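PDB 5J5U: RagB/SusD domain protein from Flavobacterium johnsoniae, which binds chitin and, as a SusD homolog, probably captures chitin chains at the cell surface for a polysaccharide utilization system. Local coordinates for residues A[267-272]-A[298-303]; A[145-150]-A[193-198]; A[35-40]-A[69-74]. All coordinates share one frame; numbering follows the deposited sequence.

Three well-separated contacts sample the mostly helical SusD-like fold. No chitin-binding residue is identified among them, so their relation to the binding site stays open. Contact 3 comes first along the chain, joining two N-terminal helices, its centre about 13 Å from the centre of the chain. Contact 2 follows, a buried meeting of helix 143-160 with the end of helix 178-195; its centre lies about 23 Å from that of contact 3, and their nearest atoms are about 9 Å apart. Contact 1 is a surface contact between a helix end and a long loop, on the opposite side of the chain's centre from contact 2, with about 35 Å between centres. The progression runs from water-bridged packing through buried ring and side-chain packing to a charged side chain holding a backbone carbonyl.

Contact 1. Residues A[267-272]-A[298-303]; sequences YLRDNG and LYEGVR
Arg269 carries this surface contact, reaching from the last turn of helix 262-270 to the backbone of Tyr299 in the loop between strands 280-281 and 320-321. The helix ends here in a Schellman motif: Gly272, with positive phi, is its C' residue, Asp273 N bonds to Leu268 O, and Gly272 N to Arg269 O. Glycine suits that position because it adopts a left-handed backbone conformation without strain from a side chain.

The arginine leaves the helix with CG anti to the backbone N (chi1 -171°), then bends at chi3 (56°) and runs back along the flank of the helix, so that its NE/NH2 side meets Asp270 and NH1 is turned to the loop. Arg269 NH1 donates to Tyr299 O at 2.6 Å. That oxygen lies nearly in the guanidinium plane, and the donor lies in the carbonyl plane; the N-H...O angle of 145° makes the bond short but somewhat bent. Behind the polar head, Arg269 CD passes 4.4 Å from Tyr299 CB, so the aliphatic shaft also meets the loop, while the tyrosine ring leads away. Arginine suits the place because its several N-H groups can serve the loop carbonyl and acidic neighbours at once.

Its rotation is fixed from the other side by Asp270, which receives a side-on grip from two nitrogens. A further salt bridge joins Arg269 NH2 to Asp266, a turn earlier on the helix. Glu300 meets the arginine through its aliphatic part, with Glu300 CG 4.0 Å from Arg269 NH1, while its carboxylate pairs with Lys283. Arg269 NE lies 3.1 Å and Arg269 NH2 2.9 Å from Asp270 OD1, both on its syn side and tilted to the same face of the carboxylate plane.

Contact 2. Residues A[145-150]-A[193-198]; sequences DIYNSF and AMRISE
Tyr147 projects from helix 143-160 toward Arg195, the last residue of helix 178-195, and Ile196, the first beyond it, in a buried packing contact. The tight part has two halves. The nearer is at the end of the tyrosine, where the phenolic oxygen lies against the aliphatic shaft of the arginine, with Tyr147 OH 3.6 Å from Arg195 CD. The apolar half sets Tyr147 CD2 3.8 Å from Ile196 CG2, the two side chains pointing in opposite senses as each passes beside the other. Ile196 places this methyl beside its own backbone N by taking chi1 near 59°. A branched aliphatic residue suits the spot, since its CG2 branch packs against the ring while CG1 takes another direction.

Ring and guanidinium planes stand 72° apart, and the charged head leads away to salt bridges with Glu417 and Asp117. The tyrosine hydroxyl is hydrogen-bonded to Asp117 as well, so that one aspartate serves both residues and satisfies a polar atom in a buried setting. A phenylalanine here would probably keep the packing on Ile196 but leave Asp117 without its hydroxyl partner. The tyrosine ring also meets that of Trp481, and Phe150 CD2 sits over the centre of one of its faces.

The looser side lies beyond these residues: Asp145 and Asn148 are exposed and have no partner across the contact, while Glu198 turns elsewhere, taking a hydrogen bond from Ser197 OG and pairing with Arg350. Around this pair of helices, helix 98-119 supplies Asp117 and covers Phe150, and helix 201-214 packs on Ile196 through Ala204.

Contact 3. Residues A[35-40]-A[69-74]; sequences HRTNLI and ATALWR
Arg36 and Thr37 on helix 31-45 pack against Ala71 and Leu72 on helix 66-90 in an inclined helix-helix contact; the axes of the two short segments come within 7.9 Å at a crossing angle of -124°. Both helices are irregular here: residues 35-40 form a pi-type turn, with Ile40 N 3.0 Å from His35 O, facing a kink in helix 66-90.

The apolar contacts come first. Arg36 lays its methylene chain over the small alanine, with Arg36 CD 3.6 Å from Ala71 CB. Its chain runs extended from CG to NE, carrying the charged end past the methyl to Tyr32 O and a salt bridge with Glu67. Alanine's short side chain lets the arginine shaft come close. Thr37 crosses Leu72 at about a right angle: Thr37 OG1 touches Leu72 CB at 3.5 Å without bonding, and Thr37 CG2 is 4.0 Å from both Leu72 CB and Leu72 CD2.

The polar contact runs through water. Thr37 OG1, anti to its carbonyl carbon (chi1 -44°), shares a 2.6 Å hydrogen bond with a water that accepts from Leu72 N at 3.3 Å and donates weakly to Ala69 O. Threonine thus serves both kinds of contact. At the kink, Leu72 N lacks its bond to the preceding turn.

Tyr119, at the end of helix 98-119, bonds through its hydroxyl to Ala69 O and Trp73 N there. On its other flanks, helix 31-45 packs on helix 246-253 through Leu39 and on helix 53-60 through Ile40.

Contact 1. Residues A[267-272]-A[298-303]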
loop_
_atom_site.group_PDB
_atom_site.type_symbol
_atom_site.label_atom_id
_atom_site.label_comp_id
_atom_site.label_asym_id
_atom_site.label_seq_id
_atom_site.Cartn_x
_atom_site.Cartn_y
_atom_site.Cartn_z
ATOM N N TYR A 267 5.855 -9.017 -16.676
ATOM C CA TYR A 267 6.886 -8.002 -16.480
ATOM C C TYR A 267 8.127 -8.593 -15.812
ATOM O O TYR A 267 9.251 -8.293 -16.220
ATOM C CB TYR A 267 6.386 -6.824 -15.650
ATOM C CG TYR A 267 7.401 -5.703 -15.578
ATOM C CD1 TYR A 267 7.484 -4.765 -16.587
ATOM C CD2 TYR A 267 8.289 -5.598 -14.514
ATOM C CE1 TYR A 267 8.410 -3.749 -16.544
ATOM C CE2 TYR A 267 9.228 -4.579 -14.460
ATOM C CZ TYR A 267 9.283 -3.655 -15.486
ATOM O OH TYR A 267 10.206 -2.624 -15.469
ATOM N N LEU A 268 7.928 -9.410 -14.783
ATOM C CA LEU A 268 9.042 -9.981 -14.038
ATOM C C LEU A 268 9.839 -10.980 -14.891
ATOM O O LEU A 268 11.072 -11.027 -14.842
ATOM C CB LEU A 268 8.532 -10.657 -12.764
ATOM C CG LEU A 268 7.871 -9.764 -11.712
ATOM C CD1 LEU A 268 7.272 -10.618 -10.613
ATOM C CD2 LEU A 268 8.865 -8.752 -11.110
ATOM N N ARG A 269 9.124 -11.761 -15.691
ATOM C CA ARG A 269 9.737 -12.765 -16.544
ATOM C C ARG A 269 10.459 -12.146 -17.756
ATOM O O ARG A 269 11.616 -12.478 -18.021
ATOM C CB ARG A 269 8.680 -13.769 -17.017
ATOM C CG ARG A 269 9.252 -14.989 -17.733
ATOM C CD ARG A 269 8.184 -15.682 -18.545
ATOM N NE ARG A 269 7.596 -14.723 -19.462
ATOM C CZ ARG A 269 6.298 -14.472 -19.548
ATOM N NH1 ARG A 269 5.440 -15.130 -18.768
ATOM N NH2 ARG A 269 5.862 -13.561 -20.407
ATOM N N ASP A 270 9.787 -11.262 -18.492
ATOM C CA ASP A 270 10.353 -10.725 -19.730
ATOM C C ASP A 270 11.550 -9.793 -19.492
ATOM O O ASP A 270 12.340 -9.564 -20.404
ATOM C CB ASP A 270 9.298 -9.960 -20.552
ATOM C CG ASP A 270 8.135 -10.842 -21.022
ATOM O OD1 ASP A 270 8.246 -12.090 -20.975
ATOM O OD2 ASP A 270 7.105 -10.270 -21.462
ATOM N N ASN A 271 11.695 -9.262 -18.283
ATOM C CA ASN A 271 12.813 -8.357 -17.987
ATOM C C ASN A 271 13.869 -9.006 -17.097
ATOM O O ASN A 271 14.804 -8.344 -16.654
ATOM C CB ASN A 271 12.325 -7.055 -17.314
ATOM C CG ASN A 271 11.454 -6.202 -18.232
ATOM O OD1 ASN A 271 11.930 -5.641 -19.220
ATOM N ND2 ASN A 271 10.174 -6.085 -17.890
ATOM N N GLY A 272 13.701 -10.294 -16.816
ATOM C CA GLY A 272 14.629 -11.024 -15.974
ATOM C C GLY A 272 14.786 -10.507 -14.558
ATOM O O GLY A 272 15.894 -10.468 -14.038
ATOM N N LEU A 298 7.221 -21.969 -17.929
ATOM C CA LEU A 298 6.848 -22.371 -16.578
ATOM C C LEU A 298 6.165 -21.243 -15.803
ATOM O O LEU A 298 5.498 -21.498 -14.798
ATOM C CB LEU A 298 8.104 -22.833 -15.830
ATOM C CG LEU A 298 8.620 -24.255 -16.113
ATOM C CD1 LEU A 298 9.880 -24.529 -15.335
ATOM C CD2 LEU A 298 7.575 -25.292 -15.731
ATOM N N TYR A 299 6.330 -20.003 -16.268
ATOM C CA TYR A 299 5.852 -18.852 -15.504
ATOM C C TYR A 299 4.922 -17.970 -16.301
ATOM O O TYR A 299 5.351 -17.209 -17.174
ATOM C CB TYR A 299 7.036 -18.039 -14.966
ATOM C CG TYR A 299 7.783 -18.852 -13.939
ATOM C CD1 TYR A 299 7.339 -18.901 -12.624
ATOM C CD2 TYR A 299 8.896 -19.629 -14.296
ATOM C CE1 TYR A 299 7.982 -19.668 -11.685
ATOM C CE2 TYR A 299 9.560 -20.416 -13.343
ATOM C CZ TYR A 299 9.092 -20.427 -12.047
ATOM O OH TYR A 299 9.721 -21.177 -11.089
ATOM N N GLU A 300 3.636 -18.089 -15.979
ATOM C CA GLU A 300 2.597 -17.263 -16.579
ATOM C C GLU A 300 1.557 -16.891 -15.529
ATOM O O GLU A 300 1.180 -17.724 -14.705
ATOM C CB GLU A 300 1.935 -17.987 -17.761
ATOM C CG GLU A 300 2.846 -18.164 -18.977
ATOM C CD GLU A 300 2.320 -19.179 -20.000
ATOM O OE1 GLU A 300 1.318 -19.882 -19.731
ATOM O OE2 GLU A 300 2.925 -19.273 -21.084
ATOM N N GLY A 301 1.105 -15.639 -15.548
ATOM C CA GLY A 301 0.069 -15.200 -14.633
ATOM C C GLY A 301 -1.320 -15.403 -15.219
ATOM O O GLY A 301 -1.469 -15.873 -16.349
ATOM N N VAL A 302 -2.340 -15.047 -14.448
ATOM C CA VAL A 302 -3.721 -15.141 -14.911
ATOM C C VAL A 302 -4.134 -13.764 -15.418
ATOM O O VAL A 302 -3.963 -12.766 -14.715
ATOM C CB VAL A 302 -4.702 -15.607 -13.785
ATOM C CG1 VAL A 302 -6.158 -15.570 -14.292
ATOM C CG2 VAL A 302 -4.347 -17.010 -13.280
ATOM N N ARG A 303 -4.674 -13.717 -16.632
ATOM C CA ARG A 303 -5.149 -12.469 -17.213
ATOM C C ARG A 303 -6.246 -11.828 -16.343
ATOM O O ARG A 303 -7.199 -12.505 -15.930
ATOM C CB ARG A 303 -5.684 -12.720 -18.633
ATOM C CG ARG A 303 -6.247 -11.489 -19.361
ATOM C CD ARG A 303 -5.187 -10.789 -20.187
ATOM N NE ARG A 303 -5.688 -9.580 -20.843
ATOM C CZ ARG A 303 -5.080 -8.960 -21.859
ATOM N NH1 ARG A 303 -3.946 -9.442 -22.376
ATOM N NH2 ARG A 303 -5.625 -7.862 -22.377
#

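Contact 2. Residues A[145-150]-A[193-198]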
loop_
_atom_site.group_PDB
_atom_site.type_symbol
_atom_site.label_atom_id
_atom_site.label_comp_id
_atom_site.label_asym_id
_atom_site.label_seq_id
_atom_site.Cartn_x
_atom_site.Cartn_y
_atom_site.Cartn_z
ATOM N N ASP A 145 -6.577 19.766 3.667
ATOM C CA ASP A 145 -6.305 20.105 5.062
ATOM C C ASP A 145 -5.812 18.874 5.829
ATOM O O ASP A 145 -4.959 18.989 6.707
ATOM C CB ASP A 145 -7.554 20.717 5.741
ATOM C CG ASP A 145 -8.023 21.996 5.050
ATOM O OD1 ASP A 145 -7.157 22.734 4.563
ATOM O OD2 ASP A 145 -9.234 22.273 4.987
ATOM N N ILE A 146 -6.350 17.702 5.506
ATOM C CA ILE A 146 -5.937 16.478 6.182
ATOM C C ILE A 146 -4.458 16.292 5.925
ATOM O O ILE A 146 -3.689 15.988 6.828
ATOM C CB ILE A 146 -6.718 15.216 5.703
ATOM C CG1 ILE A 146 -8.219 15.317 6.029
ATOM C CG2 ILE A 146 -6.153 13.958 6.336
ATOM C CD1 ILE A 146 -9.028 14.059 5.678
ATOM N N TYR A 147 -4.062 16.505 4.686
ATOM C CA TYR A 147 -2.666 16.374 4.302
ATOM C C TYR A 147 -1.725 17.430 4.931
ATOM O O TYR A 147 -0.592 17.088 5.313
ATOM C CB TYR A 147 -2.554 16.404 2.777
ATOM C CG TYR A 147 -2.464 15.021 2.191
ATOM C CD1 TYR A 147 -3.584 14.174 2.143
ATOM C CD2 TYR A 147 -1.249 14.534 1.724
ATOM C CE1 TYR A 147 -3.491 12.898 1.600
ATOM C CE2 TYR A 147 -1.147 13.270 1.195
ATOM C CZ TYR A 147 -2.262 12.455 1.133
ATOM O OH TYR A 147 -2.099 11.201 0.613
ATOM N N ASN A 148 -2.162 18.693 5.012
ATOM C CA ASN A 148 -1.369 19.712 5.723
ATOM C C ASN A 148 -1.198 19.309 7.189
ATOM O O ASN A 148 -0.128 19.488 7.785
ATOM C CB ASN A 148 -2.014 21.102 5.647
ATOM C CG ASN A 148 -1.850 21.749 4.284
ATOM O OD1 ASN A 148 -0.898 21.450 3.559
ATOM N ND2 ASN A 148 -2.787 22.629 3.920
ATOM N N SER A 149 -2.260 18.770 7.773
ATOM C CA SER A 149 -2.208 18.305 9.155
ATOM C C SER A 149 -1.235 17.092 9.295
ATOM O O SER A 149 -0.452 17.005 10.265
ATOM C CB SER A 149 -3.625 17.992 9.641
ATOM O OG SER A 149 -3.634 17.275 10.850
ATOM N N PHE A 150 -1.230 16.202 8.301
ATOM C CA PHE A 150 -0.238 15.106 8.249
ATOM C C PHE A 150 1.195 15.650 8.286
ATOM O O PHE A 150 2.034 15.198 9.077
ATOM C CB PHE A 150 -0.389 14.257 6.974
ATOM C CG PHE A 150 -1.597 13.351 6.948
ATOM C CD1 PHE A 150 -2.287 13.035 8.104
ATOM C CD2 PHE A 150 -2.032 12.803 5.744
ATOM C CE1 PHE A 150 -3.381 12.206 8.065
ATOM C CE2 PHE A 150 -3.142 11.973 5.701
ATOM C CZ PHE A 150 -3.804 11.663 6.854
ATOM N N ALA A 193 4.393 13.509 0.432
ATOM C CA ALA A 193 4.872 14.572 -0.431
ATOM C C ALA A 193 4.727 14.189 -1.877
ATOM O O ALA A 193 4.222 14.969 -2.682
ATOM C CB ALA A 193 6.332 14.910 -0.135
ATOM N N MET A 194 5.164 12.980 -2.224
ATOM C CA MET A 194 5.046 12.556 -3.617
ATOM C C MET A 194 3.581 12.413 -3.998
ATOM O O MET A 194 3.202 12.703 -5.142
ATOM C CB MET A 194 5.815 11.259 -3.869
ATOM C CG MET A 194 7.344 11.438 -3.739
ATOM S SD MET A 194 8.081 12.825 -4.669
ATOM C CE MET A 194 8.012 14.101 -3.472
ATOM N N ARG A 195 2.742 12.020 -3.042
ATOM C CA ARG A 195 1.354 11.775 -3.420
ATOM C C ARG A 195 0.657 13.076 -3.881
ATOM O O ARG A 195 -0.266 13.022 -4.682
ATOM C CB ARG A 195 0.580 11.104 -2.279
ATOM C CG ARG A 195 -0.732 10.487 -2.752
ATOM C CD ARG A 195 -0.985 9.154 -2.065
ATOM N NE ARG A 195 0.004 8.147 -2.444
ATOM C CZ ARG A 195 0.364 7.145 -1.656
ATOM N NH1 ARG A 195 -0.204 7.021 -0.466
ATOM N NH2 ARG A 195 1.278 6.263 -2.057
ATOM N N ILE A 196 1.088 14.233 -3.386
ATOM C CA ILE A 196 0.508 15.496 -3.854
ATOM C C ILE A 196 1.341 16.236 -4.898
ATOM O O ILE A 196 1.206 17.447 -5.043
ATOM C CB ILE A 196 0.228 16.469 -2.690
ATOM C CG1 ILE A 196 1.519 16.770 -1.926
ATOM C CG2 ILE A 196 -0.858 15.905 -1.782
ATOM C CD1 ILE A 196 1.361 17.822 -0.863
ATOM N N SER A 197 2.163 15.508 -5.648
ATOM C CA SER A 197 3.041 16.125 -6.641
ATOM C C SER A 197 2.233 16.757 -7.770
ATOM O O SER A 197 2.620 17.792 -8.304
ATOM C CB SER A 197 4.017 15.096 -7.227
ATOM O OG SER A 197 3.315 14.093 -7.943
ATOM N N GLU A 198 1.102 16.142 -8.113
ATOM C CA GLU A 198 0.296 16.613 -9.227
ATOM C C GLU A 198 -0.616 17.759 -8.824
ATOM O O GLU A 198 -0.886 18.663 -9.629
ATOM C CB GLU A 198 -0.530 15.469 -9.822
ATOM C CG GLU A 198 0.304 14.288 -10.255
ATOM C CD GLU A 198 1.566 14.703 -11.016
ATOM O OE1 GLU A 198 1.490 15.005 -12.231
ATOM O OE2 GLU A 198 2.651 14.720 -10.390
#

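Contact 3. Residues A[35-40]-A[69-74]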
loop_
_atom_site.group_PDB
_atom_site.type_symbol
_atom_site.label_atom_id
_atom_site.label_comp_id
_atom_site.label_asym_id
_atom_site.label_seq_id
_atom_site.Cartn_x
_atom_site.Cartn_y
_atom_site.Cartn_z
ATOM N N HIS A 35 -8.655 -8.419 3.387
ATOM C CA HIS A 35 -9.263 -9.232 2.353
ATOM C C HIS A 35 -10.024 -8.333 1.364
ATOM O O HIS A 35 -9.912 -8.492 0.145
ATOM C CB HIS A 35 -10.204 -10.282 2.987
ATOM C CG HIS A 35 -10.632 -11.367 2.050
ATOM N ND1 HIS A 35 -11.547 -12.337 2.401
ATOM C CD2 HIS A 35 -10.261 -11.647 0.775
ATOM C CE1 HIS A 35 -11.734 -13.156 1.380
ATOM N NE2 HIS A 35 -10.965 -12.761 0.382
ATOM N N ARG A 36 -10.794 -7.383 1.889
ATOM C CA ARG A 36 -11.714 -6.626 1.042
ATOM C C ARG A 36 -11.062 -5.388 0.380
ATOM O O ARG A 36 -11.247 -5.142 -0.808
ATOM C CB ARG A 36 -12.936 -6.217 1.863
ATOM C CG ARG A 36 -13.834 -7.396 2.232
ATOM C CD ARG A 36 -14.774 -7.082 3.415
ATOM N NE ARG A 36 -15.673 -8.212 3.685
ATOM C CZ ARG A 36 -15.316 -9.317 4.335
ATOM N NH1 ARG A 36 -14.082 -9.444 4.801
ATOM N NH2 ARG A 36 -16.184 -10.300 4.512
ATOM N N THR A 37 -10.264 -4.637 1.128
ATOM C CA THR A 37 -9.713 -3.396 0.599
ATOM C C THR A 37 -8.355 -3.579 -0.058
ATOM O O THR A 37 -8.084 -2.975 -1.088
ATOM C CB THR A 37 -9.569 -2.331 1.697
ATOM O OG1 THR A 37 -10.749 -2.317 2.499
ATOM C CG2 THR A 37 -9.387 -0.961 1.066
ATOM N N ASN A 38 -7.510 -4.410 0.541
ATOM C CA ASN A 38 -6.175 -4.701 0.010
ATOM C C ASN A 38 -6.245 -5.725 -1.130
ATOM O O ASN A 38 -5.943 -5.398 -2.300
ATOM C CB ASN A 38 -5.257 -5.202 1.156
ATOM C CG ASN A 38 -3.805 -5.516 0.716
ATOM O OD1 ASN A 38 -3.426 -5.424 -0.458
ATOM N ND2 ASN A 38 -2.992 -5.902 1.691
ATOM N N LEU A 39 -6.687 -6.938 -0.797
ATOM C CA LEU A 39 -6.678 -8.035 -1.754
ATOM C C LEU A 39 -7.686 -7.835 -2.886
ATOM O O LEU A 39 -7.307 -7.749 -4.026
ATOM C CB LEU A 39 -6.954 -9.380 -1.041
ATOM C CG LEU A 39 -6.857 -10.709 -1.832
ATOM C CD1 LEU A 39 -5.701 -10.691 -2.818
ATOM C CD2 LEU A 39 -6.732 -11.938 -0.921
ATOM N N ILE A 40 -8.966 -7.742 -2.562
ATOM C CA ILE A 40 -9.993 -7.787 -3.594
ATOM C C ILE A 40 -10.049 -6.510 -4.419
ATOM O O ILE A 40 -9.845 -6.557 -5.632
ATOM C CB ILE A 40 -11.409 -8.068 -2.993
ATOM C CG1 ILE A 40 -11.502 -9.504 -2.494
ATOM C CG2 ILE A 40 -12.482 -7.806 -4.043
ATOM C CD1 ILE A 40 -12.680 -9.764 -1.556
ATOM N N ALA A 69 -16.567 -2.348 -0.249
ATOM C CA ALA A 69 -16.130 -0.976 -0.416
ATOM C C ALA A 69 -16.052 -0.203 0.909
ATOM O O ALA A 69 -15.239 0.718 1.006
ATOM C CB ALA A 69 -17.052 -0.243 -1.391
ATOM N N THR A 70 -16.867 -0.566 1.921
ATOM C CA THR A 70 -16.857 0.205 3.159
ATOM C C THR A 70 -16.130 -0.453 4.336
ATOM O O THR A 70 -16.064 0.138 5.429
ATOM C CB THR A 70 -18.284 0.526 3.628
ATOM O OG1 THR A 70 -18.973 -0.684 3.967
ATOM C CG2 THR A 70 -19.052 1.289 2.548
ATOM N N ALA A 71 -15.579 -1.647 4.121
ATOM C CA ALA A 71 -14.856 -2.381 5.169
ATOM C C ALA A 71 -13.701 -1.590 5.846
ATOM O O ALA A 71 -13.579 -1.581 7.082
ATOM C CB ALA A 71 -14.322 -3.680 4.592
ATOM N N LEU A 72 -12.844 -0.951 5.042
ATOM C CA LEU A 72 -11.793 -0.086 5.597
ATOM C C LEU A 72 -12.409 1.020 6.486
ATOM O O LEU A 72 -12.000 1.197 7.629
ATOM C CB LEU A 72 -10.955 0.544 4.479
ATOM C CG LEU A 72 -9.719 1.362 4.870
ATOM C CD1 LEU A 72 -8.685 0.453 5.492
ATOM C CD2 LEU A 72 -9.136 2.090 3.670
ATOM N N TRP A 73 -13.402 1.743 5.959
ATOM C CA TRP A 73 -14.085 2.780 6.729
ATOM C C TRP A 73 -14.560 2.280 8.102
ATOM O O TRP A 73 -14.174 2.799 9.160
ATOM C CB TRP A 73 -15.269 3.294 5.934
ATOM C CG TRP A 73 -16.122 4.311 6.626
ATOM C CD1 TRP A 73 -17.062 4.085 7.588
ATOM C CD2 TRP A 73 -16.150 5.720 6.360
ATOM N NE1 TRP A 73 -17.653 5.271 7.957
ATOM C CE2 TRP A 73 -17.124 6.286 7.205
ATOM C CE3 TRP A 73 -15.443 6.555 5.486
ATOM C CZ2 TRP A 73 -17.407 7.641 7.207
ATOM C CZ3 TRP A 73 -15.719 7.901 5.491
ATOM C CH2 TRP A 73 -16.698 8.431 6.353
ATOM N N ARG A 74 -15.388 1.249 8.053
ATOM C CA ARG A 74 -16.020 0.710 9.240
ATOM C C ARG A 74 -15.005 0.253 10.280
ATOM O O ARG A 74 -15.158 0.563 11.466
ATOM C CB ARG A 74 -16.927 -0.445 8.863
ATOM C CG ARG A 74 -17.288 -1.323 10.032
ATOM C CD ARG A 74 -18.049 -2.543 9.555
ATOM N NE ARG A 74 -18.751 -3.191 10.665
ATOM C CZ ARG A 74 -18.239 -4.164 11.413
ATOM N NH1 ARG A 74 -17.014 -4.631 11.170
ATOM N NH2 ARG A 74 -18.961 -4.679 12.404
HETATM O O HOH W 1 -12.808 -0.986 1.777
#